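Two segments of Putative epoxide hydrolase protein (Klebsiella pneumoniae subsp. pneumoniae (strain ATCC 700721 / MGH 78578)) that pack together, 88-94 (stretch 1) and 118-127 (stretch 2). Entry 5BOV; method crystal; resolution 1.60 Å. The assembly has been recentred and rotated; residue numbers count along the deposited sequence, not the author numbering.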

# COMPACT_ATOMS: atom_id res chain seq x y z
N MSE A 88 8.53 4.33 -3.29
CA MSE A 88 7.41 4.61 -2.44
C MSE A 88 7.79 4.57 -0.99
O MSE A 88 7.29 5.40 -0.21
N ALA A 89 8.66 3.64 -0.58
CA ALA A 89 9.17 3.62 0.78
C ALA A 89 9.91 4.92 1.10
O ALA A 89 9.68 5.55 2.16
N ALA A 90 10.77 5.36 0.17
CA ALA A 90 11.48 6.63 0.37
C ALA A 90 10.51 7.80 0.53
O ALA A 90 10.74 8.67 1.39
N ASP A 91 9.39 7.79 -0.24
CA ASP A 91 8.39 8.84 -0.17
C ASP A 91 7.83 8.92 1.30
O ASP A 91 7.62 10.00 1.86
N ILE A 92 7.58 7.76 1.88
CA ILE A 92 7.02 7.73 3.22
C ILE A 92 7.98 8.23 4.27
O ILE A 92 7.61 8.93 5.23
N VAL A 93 9.25 7.88 4.13
CA VAL A 93 10.28 8.35 5.04
C VAL A 93 10.40 9.90 4.89
O VAL A 93 10.49 10.60 5.90
N HIS A 94 10.40 10.41 3.65
CA HIS A 94 10.42 11.86 3.46
C HIS A 94 9.18 12.52 4.07
O HIS A 94 9.28 13.64 4.66
N ILE A 118 8.95 -2.43 3.47
CA ILE A 118 10.24 -1.90 3.13
C ILE A 118 10.71 -0.88 4.18
O ILE A 118 11.91 -0.93 4.56
N VAL A 119 9.85 0.03 4.61
CA VAL A 119 10.25 0.97 5.64
C VAL A 119 10.71 0.23 6.88
O VAL A 119 11.76 0.56 7.47
N ALA A 120 9.97 -0.81 7.29
CA ALA A 120 10.32 -1.54 8.45
C ALA A 120 11.63 -2.30 8.30
O ALA A 120 12.37 -2.47 9.27
N ALA A 121 11.89 -2.84 7.11
CA ALA A 121 13.12 -3.60 6.90
C ALA A 121 14.35 -2.71 6.80
O ALA A 121 15.47 -3.06 7.30
N LEU A 122 14.23 -1.59 6.12
CA LEU A 122 15.42 -0.75 5.87
C LEU A 122 15.64 0.33 6.89
O LEU A 122 16.81 0.71 7.15
N TRP A 123 14.56 0.84 7.47
CA TRP A 123 14.64 1.84 8.54
C TRP A 123 13.82 1.39 9.76
O TRP A 123 12.87 2.09 10.16
N PRO A 124 14.19 0.28 10.40
CA PRO A 124 13.39 -0.22 11.50
C PRO A 124 13.19 0.78 12.68
O PRO A 124 12.15 0.73 13.36
N GLN A 125 14.17 1.66 12.91
CA GLN A 125 14.03 2.63 14.01
C GLN A 125 12.83 3.56 13.80
O GLN A 125 12.35 4.16 14.77
N ARG A 126 12.37 3.69 12.56
CA ARG A 126 11.24 4.58 12.25
C ARG A 126 9.90 3.88 12.43
O ARG A 126 8.84 4.50 12.30
N VAL A 127 9.91 2.56 12.62
CA VAL A 127 8.67 1.76 12.63
C VAL A 127 8.45 1.12 13.99
O VAL A 127 9.16 0.18 14.42

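The two helices cross at 77°, their axes 9.7 Å apart at closest approach, so they meet over a small patch rather than along a shared groove. A89 sits at the heart of it. Its CA lies 5.6 Å from the CA of V119, and its CB points toward the other stretch into a shallow hollow lined by three side chains: A89 CB lies 3.3 Å from I118 CG2, 3.9 Å from V119 CG2 and 4.1 Å from W123 CZ3. A methyl group suits such a place, since it fills the space while letting the backbones come near.

One helical turn later, V93 supplies the larger bump. It too points toward stretch 2, and its t rotamer sends the two methyls to different neighbours. V93 CG2 rests over a face of the W123 indole, 3.6 Å from W123 CE3 and 4.0 Å from the centroid of the six-membered ring, a CH-pi contact 25° off the ring normal; the same methyl is 4.2 Å from V119 CG1. V93 CG1 lies 3.7 Å from R126 NH1, at an oblique approach to the guanidinium.

W123, the first residue to leave helical phi/psi after its helix, has chi1 m and chi2 -78°, which lay the indole back alongside stretch 1. The broad plate thus receives V93 on one face and A89 CB at its edge. V119, also t, fits against the turn formed by A89, I92 and V93; its CG2 lies 3.9 Å from A89 O and 4.5 Å from I92 CB. The CA-to-CB bond of I92 points sideways, and with both chi angles m the end of its side chain leads away, so its CB makes the closest approach to V119.

No hydrogen bond links the stretches. R126, whose first three chi angles are all m, covers V93 while its guanidinium nitrogens are hydrogen-bonded elsewhere in the structure. The contact, burying 323 Å², therefore rests chiefly on apolar fit.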

# COMPACT_ATOMS: atom_id res chain seq x y z
CB MSE A 88 6.25 3.64 -2.71
CG MSE A 88 5.83 3.79 -4.18
SE MSE A 88 4.28 2.64 -4.51
CE MSE A 88 4.51 2.50 -6.47
CB ALA A 89 10.06 2.41 0.99
CB ALA A 90 12.43 6.89 -0.79
CB ASP A 91 7.19 8.58 -1.05
CG ASP A 91 7.46 8.61 -2.56
OD1 ASP A 91 8.41 9.36 -2.97
OD2 ASP A 91 6.67 7.96 -3.27
CB ILE A 92 6.38 6.33 3.56
CG1 ILE A 92 5.26 6.01 2.58
CG2 ILE A 92 5.92 6.27 5.01
CD1 ILE A 92 4.22 7.11 2.32
CB VAL A 93 11.65 7.69 4.86
CG1 VAL A 93 12.72 8.34 5.74
CG2 VAL A 93 11.52 6.24 5.18
CB HIS A 94 10.46 12.20 1.97
CG HIS A 94 11.78 11.92 1.34
ND1 HIS A 94 12.98 12.44 1.81
CD2 HIS A 94 12.07 11.26 0.20
CE1 HIS A 94 13.96 12.02 1.01
NE2 HIS A 94 13.44 11.30 0.04
CB ILE A 118 10.24 -1.28 1.72
CG1 ILE A 118 10.05 -2.37 0.70
CG2 ILE A 118 11.57 -0.50 1.44
CD1 ILE A 118 9.70 -1.85 -0.69
CB VAL A 119 9.17 2.00 5.97
CG1 VAL A 119 9.65 2.97 6.97
CG2 VAL A 119 8.83 2.74 4.71
CB ALA A 120 9.17 -2.49 8.82
CB ALA A 121 12.94 -4.44 5.64
CB LEU A 122 15.37 -0.10 4.49
CG LEU A 122 15.25 -1.06 3.29
CD1 LEU A 122 15.31 -0.27 2.00
CD2 LEU A 122 16.29 -2.15 3.28
CB TRP A 123 14.18 3.19 8.03
CG TRP A 123 14.90 3.60 6.84
CD1 TRP A 123 16.17 4.13 6.81
CD2 TRP A 123 14.45 3.54 5.46
NE1 TRP A 123 16.54 4.36 5.50
CE2 TRP A 123 15.48 4.10 4.66
CE3 TRP A 123 13.30 3.10 4.84
CZ2 TRP A 123 15.37 4.20 3.24
CZ3 TRP A 123 13.21 3.14 3.46
CH2 TRP A 123 14.21 3.69 2.65
CB PRO A 124 14.13 -1.45 11.97
CG PRO A 124 15.54 -1.26 11.46
CD PRO A 124 15.35 -0.60 10.15
CB GLN A 125 15.30 3.50 14.20
CG GLN A 125 16.45 2.71 14.68
CD GLN A 125 17.76 3.55 14.81
OE1 GLN A 125 17.75 4.76 15.12
NE2 GLN A 125 18.86 2.88 14.60
CB ARG A 126 11.30 5.06 10.82
CG ARG A 126 12.59 5.80 10.37
CD ARG A 126 13.01 6.93 11.24
NE ARG A 126 12.17 8.11 11.20
CZ ARG A 126 12.28 9.11 10.33
NH1 ARG A 126 13.14 9.11 9.32
NH2 ARG A 126 11.41 10.13 10.44
CB VAL A 127 8.63 0.70 11.52
CG1 VAL A 127 7.25 0.01 11.53
CG2 VAL A 127 8.89 1.35 10.17